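Local coordinates for StAR-related lipid transfer protein 5 (PDB 2R55) that probably binds cholesterol or other sterols and may transport these or other lipids within the cell, at residues M27-A32 / L137-Y143; K46-E50 / P212-T216; L79-W83 / T147-N151; E105-S109 / H157-P161; F166-F170 / H195-G200. All coordinates share one frame; numbering follows the deposited sequence.

Contact 1 of 5, residues M27-A32 / L137-Y143; sequences MSEAVA and LVLVKRY
Met27, Ser28, Glu29 and Ala32 of the N-terminal helix 21-40 lie across strand 132-142, helix on sheet in the START fold, the two short segments crossing at -64° with axes 8.4 Å apart. Apolar packing runs along the helix from Met27 to Ala32. Leu137, its CG anti to the backbone N (chi1 -170°), sends CD2 between two helix residues, 3.8 Å from Met27 CG and 3.9 Å from Ser28 CB. Two residues on, on the same face of the strand, Leu139 sets its CB 4.0 Å from Ser28 CB and its CD1 4.2 Å from Ala32 CB. The hydroxyl of Ser28 turns back into its own helix, bonding to Ala25 and Ala24 carbonyls, and it is CB that serves the strand. Val31 and Ala32 also rest on the neighbouring strand 148-154, which widens the helix's seat on the sheet. The charged pair lies at the margin. Lys141, fully extended along its side chain, passes Ala32, its CD 4.2 Å from Ala32 CB, and crosses the bent Glu29 at about a right angle. The resulting salt bridge probably offsets both charges at this partly exposed rim: Lys141 NZ donates to Glu29 OE2 over 3.1 Å, arriving from above the carboxylate plane, 39° out of it.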
# COMPACT_ATOMS: atom_id res chain seq x y z
N MET A 27 17.80 -4.94 0.08
CA MET A 27 16.87 -4.53 1.13
C MET A 27 15.43 -4.51 0.64
O MET A 27 14.51 -4.67 1.42
CB MET A 27 17.29 -3.22 1.82
CG MET A 27 17.33 -1.96 0.97
SD MET A 27 17.49 -0.44 2.00
CE MET A 27 15.78 -0.16 2.50
N SER A 28 15.25 -4.34 -0.66
CA SER A 28 13.94 -4.45 -1.25
C SER A 28 13.47 -5.90 -1.34
O SER A 28 12.29 -6.18 -1.21
CB SER A 28 13.95 -3.86 -2.65
OG SER A 28 15.04 -4.39 -3.38
N GLU A 29 14.41 -6.82 -1.58
CA GLU A 29 14.11 -8.25 -1.55
C GLU A 29 13.66 -8.72 -0.17
O GLU A 29 12.69 -9.47 -0.06
CB GLU A 29 15.29 -9.08 -2.04
CG GLU A 29 14.88 -10.36 -2.76
CD GLU A 29 14.19 -10.11 -4.10
OE1 GLU A 29 14.24 -8.96 -4.62
OE2 GLU A 29 13.60 -11.06 -4.66
N ALA A 30 14.36 -8.26 0.87
CA ALA A 30 13.90 -8.44 2.25
C ALA A 30 12.45 -7.99 2.45
O ALA A 30 11.71 -8.62 3.19
CB ALA A 30 14.82 -7.68 3.22
N VAL A 31 12.07 -6.92 1.77
CA VAL A 31 10.75 -6.32 1.95
C VAL A 31 9.67 -7.27 1.44
O VAL A 31 8.74 -7.61 2.19
CB VAL A 31 10.65 -4.95 1.25
CG1 VAL A 31 9.20 -4.49 1.14
CG2 VAL A 31 11.49 -3.94 2.00
N ALA A 32 9.81 -7.70 0.19
CA ALA A 32 8.94 -8.69 -0.40
C ALA A 32 8.90 -10.01 0.39
O ALA A 32 7.83 -10.60 0.56
CB ALA A 32 9.36 -8.95 -1.84
N LEU A 137 11.10 2.78 -1.06
CA LEU A 137 11.71 1.83 -1.98
C LEU A 137 10.65 0.81 -2.33
O LEU A 137 10.20 0.05 -1.47
CB LEU A 137 12.91 1.15 -1.33
CG LEU A 137 13.80 0.30 -2.23
CD1 LEU A 137 14.36 1.11 -3.38
CD2 LEU A 137 14.91 -0.28 -1.40
N VAL A 138 10.20 0.84 -3.59
CA VAL A 138 9.13 -0.04 -4.05
C VAL A 138 9.61 -0.98 -5.16
O VAL A 138 10.11 -0.54 -6.20
CB VAL A 138 7.82 0.72 -4.48
CG1 VAL A 138 8.13 1.95 -5.33
CG2 VAL A 138 6.86 -0.21 -5.21
N LEU A 139 9.45 -2.27 -4.89
CA LEU A 139 9.87 -3.34 -5.79
C LEU A 139 8.63 -4.08 -6.23
O LEU A 139 7.78 -4.46 -5.40
CB LEU A 139 10.84 -4.29 -5.06
CG LEU A 139 11.42 -5.63 -5.60
CD1 LEU A 139 10.53 -6.83 -5.32
CD2 LEU A 139 11.87 -5.61 -7.07
N VAL A 140 8.51 -4.26 -7.54
CA VAL A 140 7.52 -5.14 -8.13
C VAL A 140 8.16 -6.51 -8.31
O VAL A 140 9.25 -6.62 -8.86
CB VAL A 140 7.05 -4.61 -9.50
CG1 VAL A 140 6.15 -5.62 -10.19
CG2 VAL A 140 6.34 -3.26 -9.36
N LYS A 141 7.49 -7.54 -7.84
CA LYS A 141 7.99 -8.90 -7.98
C LYS A 141 6.83 -9.77 -8.39
O LYS A 141 5.71 -9.59 -7.89
CB LYS A 141 8.57 -9.40 -6.65
CG LYS A 141 9.42 -10.68 -6.76
CD LYS A 141 10.00 -11.05 -5.39
CE LYS A 141 10.75 -12.38 -5.42
NZ LYS A 141 11.16 -12.79 -4.03
N ARG A 142 7.10 -10.71 -9.30
CA ARG A 142 6.07 -11.53 -9.91
C ARG A 142 6.26 -12.98 -9.50
O ARG A 142 7.38 -13.49 -9.49
CB ARG A 142 6.17 -11.40 -11.43
CG ARG A 142 6.45 -9.97 -11.84
CD ARG A 142 6.90 -9.79 -13.26
NE ARG A 142 6.37 -8.53 -13.74
CZ ARG A 142 5.23 -8.41 -14.43
NH1 ARG A 142 4.53 -9.50 -14.74
NH2 ARG A 142 4.81 -7.22 -14.80
N TYR A 143 5.16 -13.65 -9.17
CA TYR A 143 5.22 -15.01 -8.65
C TYR A 143 4.86 -16.09 -9.69
O TYR A 143 4.44 -15.79 -10.81
CB TYR A 143 4.44 -15.15 -7.33
CG TYR A 143 5.12 -14.39 -6.20
CD1 TYR A 143 6.03 -15.02 -5.36
CD2 TYR A 143 4.88 -13.02 -6.01
CE1 TYR A 143 6.67 -14.33 -4.34
CE2 TYR A 143 5.52 -12.31 -5.00
CZ TYR A 143 6.41 -12.97 -4.17
OH TYR A 143 7.04 -12.27 -3.17

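Contact 2 of 5, residues K46-E50 / P212-T216; sequences KICRE and PRSMT
Arg49 lays its guanidinium against the first turn of the 212-216 helical segment beside another arginine, with Pro212 O and Arg213 CA over one face. The two guanidinium planes stand 68° apart, and Arg49 NH1 lies 5.1 Å from Arg213 NE, so the like charges are near without their charged atoms meeting; it is the aliphatic CG of Arg213 that comes up to the Arg49 group. Arg49 NH2 donates to Thr216 OG1 over 3.0 Å, a bent bond with an N-H...O angle of 136° and the acceptor tilted from the guanidinium plane. That hydroxyl is gripped twice, since it donates in turn to Arg213 O at 3.0 Å, from above the carbonyl plane. Cys48 and Arg49 form a classic beta bulge facing Val56 of strand 54-60, consistent with both adjacent side chains pointing to the C-terminal helix 204-227 of the START fold. With its CG between backbone N and carbonyl carbon (chi1 47°), Arg49 crosses Pro212 at about a right angle, CD 3.9 Å from Pro212 CB. Cys48 SG touches the same ring at Pro212 CG, 4.3 Å away. Pro212 also touches Tyr69 of strand 67-75, as does Met215.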
# COMPACT_ATOMS: atom_id res chain seq x y z
N LYS A 46 -6.28 -9.99 14.22
CA LYS A 46 -7.57 -9.77 14.91
C LYS A 46 -8.45 -8.91 14.02
O LYS A 46 -8.04 -7.84 13.59
CB LYS A 46 -7.39 -9.09 16.27
CG LYS A 46 -6.17 -9.51 17.11
CD LYS A 46 -6.51 -10.55 18.16
CE LYS A 46 -6.18 -11.98 17.69
NZ LYS A 46 -4.80 -12.42 18.09
N ILE A 47 -9.67 -9.38 13.77
CA ILE A 47 -10.58 -8.72 12.82
C ILE A 47 -11.08 -7.34 13.28
O ILE A 47 -11.43 -7.15 14.45
CB ILE A 47 -11.78 -9.66 12.49
CG1 ILE A 47 -12.40 -9.32 11.13
CG2 ILE A 47 -12.83 -9.66 13.60
CD1 ILE A 47 -11.80 -10.12 9.97
N CYS A 48 -11.10 -6.37 12.36
CA CYS A 48 -11.68 -5.05 12.65
C CYS A 48 -13.15 -5.06 12.26
O CYS A 48 -14.05 -4.97 13.10
CB CYS A 48 -11.02 -3.93 11.83
SG CYS A 48 -9.25 -3.74 11.85
N ARG A 49 -13.36 -5.17 10.95
CA ARG A 49 -14.67 -5.06 10.35
C ARG A 49 -14.74 -5.93 9.09
O ARG A 49 -13.76 -6.58 8.72
CB ARG A 49 -14.98 -3.59 10.02
CG ARG A 49 -13.84 -2.88 9.32
CD ARG A 49 -13.83 -1.39 9.64
NE ARG A 49 -14.28 -0.58 8.52
CZ ARG A 49 -14.73 0.67 8.63
NH1 ARG A 49 -14.81 1.26 9.82
NH2 ARG A 49 -15.11 1.33 7.54
N GLU A 50 -15.91 -5.93 8.46
CA GLU A 50 -16.17 -6.68 7.24
C GLU A 50 -17.33 -6.01 6.48
O GLU A 50 -17.48 -4.78 6.51
CB GLU A 50 -16.48 -8.14 7.58
CG GLU A 50 -15.86 -9.13 6.61
CD GLU A 50 -15.38 -10.41 7.30
OE1 GLU A 50 -15.66 -11.51 6.78
OE2 GLU A 50 -14.73 -10.31 8.36
N PRO A 212 -8.46 1.21 9.59
CA PRO A 212 -9.55 0.31 9.19
C PRO A 212 -10.39 0.91 8.07
O PRO A 212 -10.51 0.32 6.98
CB PRO A 212 -10.39 0.19 10.45
CG PRO A 212 -9.49 0.52 11.56
CD PRO A 212 -8.33 1.29 11.05
N ARG A 213 -10.94 2.09 8.34
CA ARG A 213 -11.81 2.82 7.43
C ARG A 213 -11.10 3.18 6.15
O ARG A 213 -11.71 3.21 5.08
CB ARG A 213 -12.30 4.11 8.10
CG ARG A 213 -13.22 3.90 9.30
CD ARG A 213 -14.41 4.90 9.29
NE ARG A 213 -13.98 6.29 9.47
CZ ARG A 213 -14.77 7.36 9.31
NH1 ARG A 213 -16.05 7.23 8.95
NH2 ARG A 213 -14.27 8.57 9.50
N SER A 214 -9.81 3.44 6.25
CA SER A 214 -8.99 3.80 5.11
C SER A 214 -8.92 2.63 4.14
O SER A 214 -9.02 2.81 2.93
CB SER A 214 -7.59 4.22 5.58
OG SER A 214 -6.86 4.88 4.56
N MET A 215 -8.78 1.42 4.68
CA MET A 215 -8.73 0.18 3.88
C MET A 215 -10.05 -0.17 3.17
O MET A 215 -10.04 -0.53 2.00
CB MET A 215 -8.26 -0.99 4.74
CG MET A 215 -8.00 -2.29 3.98
SD MET A 215 -6.37 -2.37 3.21
CE MET A 215 -5.32 -2.63 4.62
N THR A 216 -11.18 -0.08 3.88
CA THR A 216 -12.50 -0.37 3.29
C THR A 216 -12.89 0.63 2.17
O THR A 216 -13.55 0.25 1.20
CB THR A 216 -13.62 -0.36 4.33
OG1 THR A 216 -13.73 0.95 4.91
CG2 THR A 216 -13.34 -1.39 5.42

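Contact 3 of 5, residues L79-W83 / T147-N151; sequences LEEVW and TISSN
Ile148 drops its CG2 methyl onto the indole of Trp83 almost at dead centre: the carbon lies 3.6 Å from the centroid of the six-membered ring and 4° off its normal, a CH-pi contact over the face. The two side chains cross at about a right angle. Trp83 holds its CG anti to the backbone N (chi1 168°), which sends the indole out from helix 79-86 over the strand, while Ile148 CG2, anti to its own N, is the branch that faces the ring. The other branch of Ile148 serves a different partner, with CD1 lying 4.1 Å from Leu79 CG, where the two chains meet obliquely one turn back along the helix. The far end of the indole reaches the next strand residues. Trp83 CH2 comes within 3.5 Å of Ser149 O, and the Ser150 backbone N lies at the ring edge, near its plane, 4.0 Å from Trp83 CZ3. Of the Ser150 side chain it is CB that comes nearest the ring, the hydroxyl being bonded to Cys176 N. A leucine in place of Trp83 would probably leave the Ile148 methyl without its aromatic face and open a gap beside Ser149 and Ser150. Helix 79-86 runs nearly along the strand, 15° between their directions, with Trp83 and Val82 also touching Cys178 of strand 167-180, while on strand 148-154 Asn151 packs against helix 21-40.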
# COMPACT_ATOMS: atom_id res chain seq x y z
N LEU A 79 -6.78 -9.47 -14.17
CA LEU A 79 -5.58 -9.32 -13.33
C LEU A 79 -4.72 -8.11 -13.69
O LEU A 79 -4.13 -7.49 -12.81
CB LEU A 79 -4.75 -10.61 -13.39
CG LEU A 79 -3.30 -10.68 -12.90
CD1 LEU A 79 -3.17 -10.72 -11.35
CD2 LEU A 79 -2.63 -11.88 -13.51
N GLU A 80 -4.65 -7.76 -14.96
CA GLU A 80 -3.79 -6.63 -15.36
C GLU A 80 -4.49 -5.27 -15.38
O GLU A 80 -3.84 -4.23 -15.46
CB GLU A 80 -3.07 -6.94 -16.68
CG GLU A 80 -1.91 -7.92 -16.48
CD GLU A 80 -1.62 -8.74 -17.71
OE1 GLU A 80 -1.32 -8.14 -18.77
OE2 GLU A 80 -1.69 -9.98 -17.62
N GLU A 81 -5.82 -5.30 -15.29
CA GLU A 81 -6.60 -4.11 -15.00
C GLU A 81 -6.41 -3.69 -13.54
O GLU A 81 -6.13 -2.53 -13.25
CB GLU A 81 -8.08 -4.32 -15.31
CG GLU A 81 -8.50 -3.85 -16.70
CD GLU A 81 -9.87 -4.36 -17.11
OE1 GLU A 81 -10.46 -5.16 -16.35
OE2 GLU A 81 -10.37 -3.97 -18.20
N VAL A 82 -6.55 -4.66 -12.62
CA VAL A 82 -6.41 -4.35 -11.20
C VAL A 82 -4.99 -3.93 -10.90
O VAL A 82 -4.77 -3.08 -10.05
CB VAL A 82 -6.83 -5.51 -10.24
CG1 VAL A 82 -8.03 -6.26 -10.78
CG2 VAL A 82 -5.68 -6.45 -9.98
N TRP A 83 -4.03 -4.52 -11.61
CA TRP A 83 -2.64 -4.19 -11.36
C TRP A 83 -2.36 -2.79 -11.89
O TRP A 83 -1.75 -1.97 -11.19
CB TRP A 83 -1.68 -5.21 -11.95
CG TRP A 83 -0.27 -4.74 -11.95
CD1 TRP A 83 0.42 -4.25 -13.02
CD2 TRP A 83 0.63 -4.69 -10.84
NE1 TRP A 83 1.69 -3.89 -12.64
CE2 TRP A 83 1.85 -4.17 -11.30
CE3 TRP A 83 0.52 -5.05 -9.49
CZ2 TRP A 83 2.96 -3.99 -10.47
CZ3 TRP A 83 1.62 -4.87 -8.67
CH2 TRP A 83 2.82 -4.34 -9.17
N THR A 147 0.53 -14.32 -9.69
CA THR A 147 0.48 -13.23 -8.74
C THR A 147 1.52 -12.17 -9.10
O THR A 147 2.68 -12.49 -9.39
CB THR A 147 0.68 -13.74 -7.28
OG1 THR A 147 -0.40 -14.60 -6.92
CG2 THR A 147 0.72 -12.60 -6.30
N ILE A 148 1.06 -10.92 -9.12
CA ILE A 148 1.93 -9.77 -9.26
C ILE A 148 1.79 -9.04 -7.93
O ILE A 148 0.69 -8.92 -7.40
CB ILE A 148 1.51 -8.88 -10.46
CG1 ILE A 148 1.13 -9.73 -11.68
CG2 ILE A 148 2.64 -7.93 -10.84
CD1 ILE A 148 0.48 -8.97 -12.82
N SER A 149 2.91 -8.57 -7.37
CA SER A 149 2.87 -7.90 -6.08
C SER A 149 3.64 -6.58 -6.05
O SER A 149 4.56 -6.36 -6.86
CB SER A 149 3.39 -8.81 -4.97
OG SER A 149 4.79 -8.70 -4.83
N SER A 150 3.27 -5.71 -5.11
CA SER A 150 4.02 -4.50 -4.88
C SER A 150 4.49 -4.52 -3.45
O SER A 150 3.75 -4.90 -2.53
CB SER A 150 3.19 -3.24 -5.17
OG SER A 150 1.96 -3.23 -4.47
N ASN A 151 5.74 -4.10 -3.27
CA ASN A 151 6.43 -4.25 -2.00
C ASN A 151 7.19 -2.97 -1.74
O ASN A 151 8.19 -2.68 -2.40
CB ASN A 151 7.38 -5.45 -2.07
CG ASN A 151 6.67 -6.75 -2.49
OD1 ASN A 151 6.11 -7.47 -1.66
ND2 ASN A 151 6.70 -7.05 -3.78

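Contact 4 of 5, residues E105-S109 / H157-P161; sequences EIIQS and HPLCP
His157 meets Ile107 and Gln108, joining the loop between strands 148-154 and 167-180 to strand 103-109 near an extremity of the START-domain sheet. Two local motifs shape the meeting. Ile107 and Gln108 form a classic beta bulge facing Val116 of strand 114-120, which lets these adjacent side chains both point at the loop, and His157 to Cys160 make a type I beta turn closed by Cys160 N to His157 O at 2.8 Å. Apolar contacts come from Ile107. Its CG2 stands over one face of the imidazole, a CH-pi contact 3.9 Å from the ring centroid and 18° off the normal, displaced toward the rim, and the same methyl touches Leu159 CD2 at 4.4 Å. The other branch extends past the histidine to put Ile107 CD1 3.7 Å from Cys160 CB. Cys160 and His157 also pack on Val135 of strand 132-142. Hydrogen bonds grip the ring at both nitrogens and hold its rotation. At one, the backbone N of Leu159 donates to His157 ND1 over 2.9 Å, in the ring plane. Gln108 reaches the other with an extended chain, CG anti to the backbone N, its amide plane 80° from the ring; His157 NE2 donates to Gln108 OE1 over 2.6 Å, a bent bond with the oxygen 32° out of the imidazole plane.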
# COMPACT_ATOMS: atom_id res chain seq x y z
N GLU A 105 5.17 10.55 -7.46
CA GLU A 105 6.35 10.88 -8.27
C GLU A 105 7.29 9.68 -8.24
O GLU A 105 7.53 9.10 -7.17
CB GLU A 105 7.07 12.13 -7.71
CG GLU A 105 6.35 13.47 -7.90
CD GLU A 105 6.80 14.57 -6.91
OE1 GLU A 105 6.79 15.76 -7.27
OE2 GLU A 105 7.17 14.26 -5.75
N ILE A 106 7.79 9.28 -9.41
CA ILE A 106 8.86 8.29 -9.46
C ILE A 106 10.15 9.10 -9.45
O ILE A 106 10.42 9.85 -10.38
CB ILE A 106 8.78 7.39 -10.74
CG1 ILE A 106 7.43 6.65 -10.84
CG2 ILE A 106 9.99 6.42 -10.81
CD1 ILE A 106 7.25 5.44 -9.94
N ILE A 107 10.94 8.94 -8.39
CA ILE A 107 12.14 9.75 -8.18
C ILE A 107 13.37 9.18 -8.89
O ILE A 107 13.86 9.76 -9.85
CB ILE A 107 12.41 9.98 -6.67
CG1 ILE A 107 11.44 11.03 -6.13
CG2 ILE A 107 13.85 10.40 -6.41
CD1 ILE A 107 11.10 10.85 -4.68
N GLN A 108 13.86 8.04 -8.42
CA GLN A 108 15.05 7.41 -8.99
C GLN A 108 14.66 6.01 -9.45
O GLN A 108 14.47 5.10 -8.64
CB GLN A 108 16.16 7.37 -7.93
CG GLN A 108 17.56 7.02 -8.44
CD GLN A 108 18.58 6.83 -7.32
OE1 GLN A 108 18.62 7.61 -6.35
NE2 GLN A 108 19.42 5.81 -7.45
N SER A 109 14.49 5.86 -10.76
CA SER A 109 14.08 4.60 -11.38
C SER A 109 15.30 3.67 -11.49
O SER A 109 16.01 3.68 -12.49
CB SER A 109 13.48 4.89 -12.77
OG SER A 109 12.42 4.00 -13.09
N HIS A 157 16.08 9.60 0.85
CA HIS A 157 16.66 9.95 -0.43
C HIS A 157 16.99 11.44 -0.49
O HIS A 157 16.09 12.27 -0.43
CB HIS A 157 15.69 9.58 -1.56
CG HIS A 157 16.31 9.60 -2.92
ND1 HIS A 157 16.94 10.71 -3.44
CD2 HIS A 157 16.35 8.66 -3.89
CE1 HIS A 157 17.37 10.44 -4.66
NE2 HIS A 157 17.02 9.20 -4.96
N PRO A 158 18.29 11.77 -0.61
CA PRO A 158 18.82 13.13 -0.73
C PRO A 158 18.15 14.05 -1.76
O PRO A 158 18.37 15.26 -1.72
CB PRO A 158 20.28 12.89 -1.12
CG PRO A 158 20.62 11.60 -0.51
CD PRO A 158 19.37 10.77 -0.61
N LEU A 159 17.35 13.50 -2.68
CA LEU A 159 16.66 14.33 -3.67
C LEU A 159 15.18 14.50 -3.33
O LEU A 159 14.39 15.01 -4.12
CB LEU A 159 16.85 13.76 -5.09
CG LEU A 159 16.41 14.54 -6.33
CD1 LEU A 159 17.14 15.89 -6.48
CD2 LEU A 159 16.58 13.67 -7.57
N CYS A 160 14.82 14.06 -2.14
CA CYS A 160 13.46 14.19 -1.66
C CYS A 160 13.41 14.33 -0.13
O CYS A 160 13.06 13.38 0.58
CB CYS A 160 12.60 13.03 -2.16
SG CYS A 160 10.86 13.32 -1.88
N PRO A 161 13.76 15.52 0.39
CA PRO A 161 13.77 15.74 1.83
C PRO A 161 12.40 16.24 2.32
O PRO A 161 11.49 16.40 1.49
CB PRO A 161 14.87 16.80 1.99
CG PRO A 161 15.00 17.47 0.63
CD PRO A 161 14.13 16.74 -0.34

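Contact 5 of 5, residues F166-F170 / H195-G200; sequences FVRGF and HTDLSG
Phe170 and Asp197 are an antiparallel hydrogen-bonded pair: Phe170 N donates to Asp197 O over 3.1 Å, and Asp197 N returns a bond to Phe170 O at 2.8 Å. Past this pair the chain of 195-200 leaves regular strand, and a side chain takes over. Ser199, with OG anti to its own N (chi1 160°), donates that hydroxyl to Arg168 O across 3.2 Å, 23° out of the carbonyl plane. Val167 CG1 then covers the end of the turn, 3.6 Å from Gly200 N. Asp197 braces the turn from within: its OD1 accepts from Ser199 N at 2.9 Å, the N coming from above the carboxylate plane; this is an Asx turn. An alanine at Ser199 would probably leave Arg168 O without this donor and let the turn drift from the strand. Further out, Arg168, whose side chain leaves the backbone away from 195-200, makes a salt bridge with Asp133 and a bond to Cys160 O, while the Phe170 ring meets His154 edge-to-face. The contact thus lies at the open end of the hairpin of strands 167-180 and 188-197, flanked by strand 132-142 beside Val167 and Gly169 and by helix 204-227, where Val207 and Phe211 receive Leu198.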
# COMPACT_ATOMS: atom_id res chain seq x y z
N PHE A 166 4.13 19.31 4.68
CA PHE A 166 3.83 17.88 4.82
C PHE A 166 4.59 17.35 6.02
O PHE A 166 5.67 17.84 6.33
CB PHE A 166 4.23 17.10 3.56
CG PHE A 166 3.42 17.46 2.34
CD1 PHE A 166 3.75 18.59 1.58
CD2 PHE A 166 2.32 16.70 1.97
CE1 PHE A 166 3.00 18.94 0.46
CE2 PHE A 166 1.55 17.04 0.85
CZ PHE A 166 1.89 18.17 0.09
N VAL A 167 3.99 16.38 6.72
CA VAL A 167 4.72 15.56 7.65
C VAL A 167 5.36 14.44 6.85
O VAL A 167 4.73 13.86 5.96
CB VAL A 167 3.83 14.96 8.74
CG1 VAL A 167 4.64 14.09 9.68
CG2 VAL A 167 3.11 16.06 9.54
N ARG A 168 6.62 14.15 7.15
CA ARG A 168 7.27 12.99 6.59
C ARG A 168 6.79 11.73 7.33
O ARG A 168 7.11 11.52 8.50
CB ARG A 168 8.80 13.11 6.62
CG ARG A 168 9.56 11.77 6.28
CD ARG A 168 9.37 11.27 4.83
NE ARG A 168 10.11 12.10 3.87
CZ ARG A 168 9.56 13.08 3.16
NH1 ARG A 168 8.28 13.33 3.27
NH2 ARG A 168 10.30 13.82 2.33
N GLY A 169 6.00 10.92 6.64
CA GLY A 169 5.62 9.61 7.16
C GLY A 169 6.61 8.55 6.72
O GLY A 169 7.43 8.77 5.84
N PHE A 170 6.51 7.39 7.34
CA PHE A 170 7.35 6.27 7.00
C PHE A 170 6.47 5.05 6.88
O PHE A 170 5.82 4.65 7.84
CB PHE A 170 8.43 6.06 8.05
CG PHE A 170 9.32 7.26 8.27
CD1 PHE A 170 9.08 8.14 9.32
CD2 PHE A 170 10.41 7.50 7.43
CE1 PHE A 170 9.89 9.27 9.53
CE2 PHE A 170 11.25 8.61 7.63
CZ PHE A 170 10.97 9.51 8.69
N HIS A 195 1.01 -0.42 6.32
CA HIS A 195 1.97 -0.59 7.40
C HIS A 195 2.57 0.75 7.67
O HIS A 195 3.78 0.94 7.56
CB HIS A 195 3.07 -1.53 6.94
CG HIS A 195 3.72 -2.29 8.05
ND1 HIS A 195 4.49 -3.41 7.82
CD2 HIS A 195 3.71 -2.11 9.39
CE1 HIS A 195 4.94 -3.88 8.97
NE2 HIS A 195 4.48 -3.11 9.94
N THR A 196 1.71 1.68 8.01
CA THR A 196 2.05 3.09 7.88
C THR A 196 2.36 3.70 9.22
O THR A 196 1.64 3.46 10.18
CB THR A 196 0.88 3.80 7.27
OG1 THR A 196 0.70 3.30 5.95
CG2 THR A 196 1.10 5.31 7.24
N ASP A 197 3.44 4.46 9.27
CA ASP A 197 3.68 5.33 10.42
C ASP A 197 3.36 6.76 10.01
O ASP A 197 4.15 7.44 9.35
CB ASP A 197 5.12 5.24 10.90
CG ASP A 197 5.37 6.07 12.12
OD1 ASP A 197 4.40 6.55 12.75
OD2 ASP A 197 6.56 6.25 12.48
N LEU A 198 2.18 7.21 10.39
CA LEU A 198 1.81 8.60 10.17
C LEU A 198 2.81 9.57 10.76
O LEU A 198 3.00 10.67 10.23
CB LEU A 198 0.41 8.85 10.69
CG LEU A 198 -0.60 8.15 9.77
CD1 LEU A 198 -1.99 8.24 10.38
CD2 LEU A 198 -0.57 8.69 8.35
N SER A 199 3.48 9.17 11.86
CA SER A 199 4.58 9.96 12.42
C SER A 199 3.98 11.29 12.85
O SER A 199 2.80 11.35 13.20
CB SER A 199 5.70 10.09 11.38
OG SER A 199 6.58 11.16 11.63
N GLY A 200 4.77 12.36 12.84
CA GLY A 200 4.34 13.64 13.41
C GLY A 200 3.97 13.47 14.87
O GLY A 200 4.64 12.76 15.60

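From the N terminus, helix 21-40 opens contact 1, which closes 105 residues later on strand 132-142. Strand 46-49 opens contact 2, the longest loop, closed only by helix 204-227; contacts 3, 4 and 5 all nest inside it, while contact 1 crosses it. Contacts 3 and 4 open within the loop of contact 1 and close beyond it, so contacts 1, 3 and 4 cross one another. Contact 5 opens after all three have closed. Strands 132-142 and 148-154 pair directly, Leu139 N to Asn151 O at 2.8 Å, joining contacts 1 and 3; contacts 4 and 5 also touch, through the 157-161 loop and strand 167-180. Together they tie three helices and an outlying loop to one curled sheet.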